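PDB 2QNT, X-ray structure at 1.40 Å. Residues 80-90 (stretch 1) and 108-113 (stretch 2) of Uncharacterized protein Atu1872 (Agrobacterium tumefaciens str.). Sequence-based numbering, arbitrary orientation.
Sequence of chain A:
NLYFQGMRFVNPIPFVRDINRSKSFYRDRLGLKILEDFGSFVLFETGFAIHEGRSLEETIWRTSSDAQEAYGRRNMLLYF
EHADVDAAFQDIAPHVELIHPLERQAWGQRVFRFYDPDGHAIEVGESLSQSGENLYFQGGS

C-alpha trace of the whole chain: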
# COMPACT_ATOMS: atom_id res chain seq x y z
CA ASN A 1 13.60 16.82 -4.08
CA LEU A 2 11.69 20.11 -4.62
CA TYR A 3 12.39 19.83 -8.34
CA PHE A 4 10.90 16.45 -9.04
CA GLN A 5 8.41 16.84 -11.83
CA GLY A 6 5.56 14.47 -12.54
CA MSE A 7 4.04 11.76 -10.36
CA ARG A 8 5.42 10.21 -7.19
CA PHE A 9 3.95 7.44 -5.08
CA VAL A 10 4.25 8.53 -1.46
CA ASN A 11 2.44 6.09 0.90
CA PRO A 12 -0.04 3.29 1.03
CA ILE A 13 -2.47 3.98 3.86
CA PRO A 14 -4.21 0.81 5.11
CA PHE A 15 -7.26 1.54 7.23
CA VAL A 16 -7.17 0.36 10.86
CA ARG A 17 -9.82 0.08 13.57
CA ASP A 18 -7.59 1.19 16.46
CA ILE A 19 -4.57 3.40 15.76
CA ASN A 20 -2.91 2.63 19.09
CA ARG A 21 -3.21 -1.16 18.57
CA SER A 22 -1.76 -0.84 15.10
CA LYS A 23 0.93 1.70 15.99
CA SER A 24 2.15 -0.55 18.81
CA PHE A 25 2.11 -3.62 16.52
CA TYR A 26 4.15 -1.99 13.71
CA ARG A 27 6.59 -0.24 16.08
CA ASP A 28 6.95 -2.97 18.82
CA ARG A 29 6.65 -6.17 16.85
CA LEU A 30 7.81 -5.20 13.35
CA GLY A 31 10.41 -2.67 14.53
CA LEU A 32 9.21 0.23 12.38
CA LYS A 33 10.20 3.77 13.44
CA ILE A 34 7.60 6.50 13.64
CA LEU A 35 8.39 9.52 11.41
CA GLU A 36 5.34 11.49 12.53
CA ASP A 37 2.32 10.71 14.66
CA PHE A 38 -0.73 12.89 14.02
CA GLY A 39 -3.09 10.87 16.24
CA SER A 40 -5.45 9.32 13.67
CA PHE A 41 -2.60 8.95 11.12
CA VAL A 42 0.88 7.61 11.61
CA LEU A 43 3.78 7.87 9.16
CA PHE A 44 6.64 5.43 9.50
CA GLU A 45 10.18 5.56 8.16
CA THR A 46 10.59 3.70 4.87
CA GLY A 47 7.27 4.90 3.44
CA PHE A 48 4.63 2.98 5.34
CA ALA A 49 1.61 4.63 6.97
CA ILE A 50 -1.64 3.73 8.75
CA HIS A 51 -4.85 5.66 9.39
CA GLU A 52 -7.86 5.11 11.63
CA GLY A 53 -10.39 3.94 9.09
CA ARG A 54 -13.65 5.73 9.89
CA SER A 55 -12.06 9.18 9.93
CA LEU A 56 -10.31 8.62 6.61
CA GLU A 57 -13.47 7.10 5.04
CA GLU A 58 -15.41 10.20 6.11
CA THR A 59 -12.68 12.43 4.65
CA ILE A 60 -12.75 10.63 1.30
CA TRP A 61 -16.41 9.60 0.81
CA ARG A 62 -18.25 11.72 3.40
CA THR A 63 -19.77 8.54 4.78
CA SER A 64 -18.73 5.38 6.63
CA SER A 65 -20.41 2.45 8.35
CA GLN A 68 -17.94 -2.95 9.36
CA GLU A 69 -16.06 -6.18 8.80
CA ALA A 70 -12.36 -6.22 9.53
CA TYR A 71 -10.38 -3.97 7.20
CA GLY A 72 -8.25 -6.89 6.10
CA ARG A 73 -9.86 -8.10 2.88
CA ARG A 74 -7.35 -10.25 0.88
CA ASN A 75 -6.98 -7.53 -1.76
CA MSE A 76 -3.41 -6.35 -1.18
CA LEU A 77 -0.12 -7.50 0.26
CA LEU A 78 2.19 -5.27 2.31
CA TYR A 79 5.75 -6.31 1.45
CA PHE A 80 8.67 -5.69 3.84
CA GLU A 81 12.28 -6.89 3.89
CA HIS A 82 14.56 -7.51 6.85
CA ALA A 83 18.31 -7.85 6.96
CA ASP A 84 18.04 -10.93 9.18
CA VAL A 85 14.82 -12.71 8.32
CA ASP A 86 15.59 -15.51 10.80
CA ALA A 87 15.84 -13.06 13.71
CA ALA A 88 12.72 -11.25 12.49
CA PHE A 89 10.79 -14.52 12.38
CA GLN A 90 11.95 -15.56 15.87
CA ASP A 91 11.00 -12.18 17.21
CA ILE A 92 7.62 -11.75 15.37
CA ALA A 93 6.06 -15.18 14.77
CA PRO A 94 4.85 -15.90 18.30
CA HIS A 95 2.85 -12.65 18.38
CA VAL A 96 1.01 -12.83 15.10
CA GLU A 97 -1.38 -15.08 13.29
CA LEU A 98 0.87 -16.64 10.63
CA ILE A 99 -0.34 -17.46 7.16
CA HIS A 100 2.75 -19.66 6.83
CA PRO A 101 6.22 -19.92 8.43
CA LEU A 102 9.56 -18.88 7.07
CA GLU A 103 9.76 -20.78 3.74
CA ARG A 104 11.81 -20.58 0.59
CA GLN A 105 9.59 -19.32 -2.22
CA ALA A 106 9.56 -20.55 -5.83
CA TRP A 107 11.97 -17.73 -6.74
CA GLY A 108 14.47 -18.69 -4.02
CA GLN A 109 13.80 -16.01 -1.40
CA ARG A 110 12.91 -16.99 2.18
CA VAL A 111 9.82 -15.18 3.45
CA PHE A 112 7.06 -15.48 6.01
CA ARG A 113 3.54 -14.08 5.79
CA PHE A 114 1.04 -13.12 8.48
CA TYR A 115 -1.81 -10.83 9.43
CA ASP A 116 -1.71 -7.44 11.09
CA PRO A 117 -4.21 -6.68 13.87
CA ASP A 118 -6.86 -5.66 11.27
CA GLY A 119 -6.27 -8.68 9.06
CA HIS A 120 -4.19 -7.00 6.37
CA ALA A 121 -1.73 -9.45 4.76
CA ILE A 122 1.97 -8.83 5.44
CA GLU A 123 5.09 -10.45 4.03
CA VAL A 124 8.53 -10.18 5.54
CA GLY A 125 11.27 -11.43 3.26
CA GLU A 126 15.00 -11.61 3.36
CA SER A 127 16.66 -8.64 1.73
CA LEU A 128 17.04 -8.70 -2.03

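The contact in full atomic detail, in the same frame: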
# COMPACT_ATOMS: atom_id res chain seq x y z
N PHE A 80 7.53 -6.19 3.06
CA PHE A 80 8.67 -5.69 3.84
C PHE A 80 9.85 -6.63 3.67
O PHE A 80 9.68 -7.82 3.40
CB PHE A 80 8.36 -5.67 5.35
CG PHE A 80 7.23 -4.75 5.78
CD1 PHE A 80 7.48 -3.59 6.44
CD2 PHE A 80 5.90 -5.11 5.63
CE1 PHE A 80 6.48 -2.73 6.88
CE2 PHE A 80 4.90 -4.28 6.10
CZ PHE A 80 5.18 -3.11 6.71
N GLU A 81 11.04 -6.10 3.85
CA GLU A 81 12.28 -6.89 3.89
C GLU A 81 13.01 -6.61 5.19
O GLU A 81 12.94 -5.53 5.74
CB GLU A 81 13.19 -6.57 2.69
CG GLU A 81 12.68 -7.16 1.38
CD GLU A 81 13.47 -6.79 0.14
OE1 GLU A 81 14.56 -6.21 0.28
OE2 GLU A 81 13.01 -7.05 -1.00
N HIS A 82 13.75 -7.61 5.64
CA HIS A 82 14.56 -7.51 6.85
C HIS A 82 15.93 -8.07 6.54
O HIS A 82 16.06 -9.10 5.88
CB HIS A 82 13.92 -8.27 8.00
CG HIS A 82 14.41 -7.90 9.36
ND1 HIS A 82 15.64 -8.30 9.84
CD2 HIS A 82 13.82 -7.21 10.36
CE1 HIS A 82 15.78 -7.85 11.08
NE2 HIS A 82 14.69 -7.18 11.42
N ALA A 83 16.94 -7.42 7.09
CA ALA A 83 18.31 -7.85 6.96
C ALA A 83 18.62 -9.25 7.50
O ALA A 83 19.56 -9.92 7.04
CB ALA A 83 19.24 -6.83 7.65
N ASP A 84 17.89 -9.64 8.54
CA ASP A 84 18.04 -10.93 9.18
C ASP A 84 16.65 -11.54 9.38
O ASP A 84 16.04 -11.43 10.45
CB ASP A 84 18.75 -10.77 10.53
CG ASP A 84 19.07 -12.10 11.18
OD1 ASP A 84 18.57 -13.15 10.73
OD2 ASP A 84 19.86 -12.10 12.16
N VAL A 85 16.17 -12.19 8.33
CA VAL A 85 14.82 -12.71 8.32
C VAL A 85 14.64 -13.79 9.39
O VAL A 85 13.55 -13.93 9.93
CB VAL A 85 14.40 -13.22 6.92
CG1 VAL A 85 15.00 -14.56 6.58
CG2 VAL A 85 12.86 -13.25 6.82
N ASP A 86 15.69 -14.52 9.73
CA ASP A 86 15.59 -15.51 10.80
C ASP A 86 15.33 -14.87 12.16
O ASP A 86 14.50 -15.37 12.92
CB ASP A 86 16.85 -16.36 10.86
CG ASP A 86 17.04 -17.15 9.60
OD1 ASP A 86 16.25 -18.06 9.36
OD2 ASP A 86 17.98 -16.85 8.84
N ALA A 87 16.05 -13.80 12.47
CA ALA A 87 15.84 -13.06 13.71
C ALA A 87 14.46 -12.44 13.71
O ALA A 87 13.77 -12.48 14.73
CB ALA A 87 16.92 -11.99 13.92
N ALA A 88 14.04 -11.85 12.58
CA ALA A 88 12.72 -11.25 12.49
C ALA A 88 11.65 -12.29 12.78
O ALA A 88 10.67 -12.00 13.46
CB ALA A 88 12.47 -10.61 11.08
N PHE A 89 11.79 -13.47 12.18
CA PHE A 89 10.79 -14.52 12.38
C PHE A 89 10.71 -14.94 13.85
O PHE A 89 9.62 -15.07 14.43
CB PHE A 89 11.13 -15.72 11.50
CG PHE A 89 10.13 -16.83 11.58
CD1 PHE A 89 8.86 -16.66 11.07
CD2 PHE A 89 10.46 -18.05 12.12
CE1 PHE A 89 7.92 -17.68 11.15
CE2 PHE A 89 9.53 -19.07 12.18
CZ PHE A 89 8.26 -18.87 11.72
N GLN A 90 11.88 -15.10 14.47
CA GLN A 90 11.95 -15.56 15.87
C GLN A 90 11.27 -14.52 16.73
O GLN A 90 10.55 -14.87 17.71
CB GLN A 90 13.41 -15.79 16.32
CG GLN A 90 13.63 -16.08 17.84
CD GLN A 90 15.04 -16.52 18.19
OE1 GLN A 90 15.48 -16.36 19.33
NE2 GLN A 90 15.75 -17.09 17.22
N GLY A 108 13.25 -18.47 -4.80
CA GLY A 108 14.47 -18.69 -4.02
C GLY A 108 14.62 -17.87 -2.76
O GLY A 108 15.51 -18.13 -1.95
N GLN A 109 13.76 -16.88 -2.58
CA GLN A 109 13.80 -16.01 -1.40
C GLN A 109 13.04 -16.64 -0.24
O GLN A 109 11.95 -17.16 -0.44
CB GLN A 109 13.15 -14.67 -1.76
CG GLN A 109 13.20 -13.61 -0.70
CD GLN A 109 12.26 -12.45 -1.02
OE1 GLN A 109 11.40 -12.55 -1.90
NE2 GLN A 109 12.46 -11.34 -0.33
N ARG A 110 13.60 -16.56 0.96
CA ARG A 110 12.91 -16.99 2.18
C ARG A 110 12.05 -15.86 2.73
O ARG A 110 12.56 -14.75 2.98
CB ARG A 110 13.94 -17.43 3.20
CG ARG A 110 14.77 -18.60 2.72
CD ARG A 110 15.92 -18.87 3.63
NE ARG A 110 15.49 -19.34 4.92
CZ ARG A 110 15.90 -18.87 6.09
NH1 ARG A 110 16.80 -17.87 6.15
NH2 ARG A 110 15.42 -19.43 7.19
N VAL A 111 10.76 -16.15 2.90
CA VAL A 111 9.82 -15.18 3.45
C VAL A 111 8.85 -15.83 4.40
O VAL A 111 8.62 -17.02 4.33
CB VAL A 111 9.01 -14.44 2.32
CG1 VAL A 111 9.91 -14.12 1.12
CG2 VAL A 111 7.79 -15.21 1.88
N PHE A 112 8.24 -15.03 5.27
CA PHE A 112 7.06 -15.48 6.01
C PHE A 112 5.95 -14.47 5.83
O PHE A 112 6.19 -13.33 5.47
CB PHE A 112 7.37 -15.77 7.49
CG PHE A 112 7.82 -14.61 8.34
CD1 PHE A 112 6.98 -14.10 9.34
CD2 PHE A 112 9.10 -14.12 8.26
CE1 PHE A 112 7.41 -13.09 10.20
CE2 PHE A 112 9.52 -13.12 9.13
CZ PHE A 112 8.66 -12.61 10.08
N ARG A 113 4.72 -14.92 6.05
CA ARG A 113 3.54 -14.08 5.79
C ARG A 113 2.56 -14.25 6.95
O ARG A 113 2.48 -15.32 7.56
CB ARG A 113 2.89 -14.43 4.47
CG ARG A 113 3.82 -14.25 3.28
CD ARG A 113 3.12 -14.38 1.94
NE ARG A 113 4.01 -14.20 0.79
CZ ARG A 113 4.52 -15.18 0.06
NH1 ARG A 113 4.29 -16.47 0.34
NH2 ARG A 113 5.27 -14.93 -1.00

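The first turns of a helix, residues 85-90, lie over the strand 110-113 with their N-to-C directions only 20° apart and their axes 9.5 Å apart at closest approach. The contact is small, 370 Å² summed over both sides; it has a polar part and an aromatic part, and Val85 touches both.

The polar part is a salt bridge between Asp86 and Arg110. Arg110 NH2 donates to Asp86 OD1 at 2.7 Å with an N-H...O angle of 162°, and Arg110 NH1 donates to Asp86 OD2 at 3.1 Å with an angle of 173°. Each terminal nitrogen thus has its own carboxylate oxygen; a third bond, Arg110 NH1 to Asp86 OD1 at 3.3 Å and 130°, is weak. Asp86 OD1 sits near the guanidinium plane, where the N-H bonds point, so charge and direction agree. The two residues reach this pairing differently: the CA-to-CB bond of Arg110 points toward the helix, whereas that of Asp86 points sideways and its carboxylate ends up nearer the strand. The same guanidinium also lies beside a methyl group, Val85 CG1 being 3.8 Å from Arg110 NH1.

The aromatic part centres on Phe112, which has the largest covered area of any residue here. Its CA-to-CB bond points toward the helix, while that of the preceding Val111 points away, the usual alternation of a strand. Phe89 meets it edge-to-face: the ring planes stand at 75°, the centroids are 5.0 Å apart, and Phe89 CD1 lies 3.6 Å from Phe112 CG. Phe89 CB adds a CH-pi contact over the face, 4.2 Å from the centroid of the Phe112 ring and 25° off its normal. One phenylalanine therefore uses both ring edge and CB against the face of the other.

Smaller apolar side chains fill in around that ring. Val85 CG2 approaches its edge, 4.1 Å from Phe112 CE2, and Ala88 CB comes to 4.3 Å from the same CE2. Both have CA-to-CB bonds directed toward the strand.

Within the first stretch, Asp84 caps the helix start, its OD1 accepting from Ala87 N at 3.1 Å; just ahead of the helix, Asp84 N donates to His82 ND1 at 2.9 Å. The rule to be read is compact: a capped helix start presents Val85, Ala88 and Phe89 to one strand phenylalanine, and Asp86 to the arginine two positions before it.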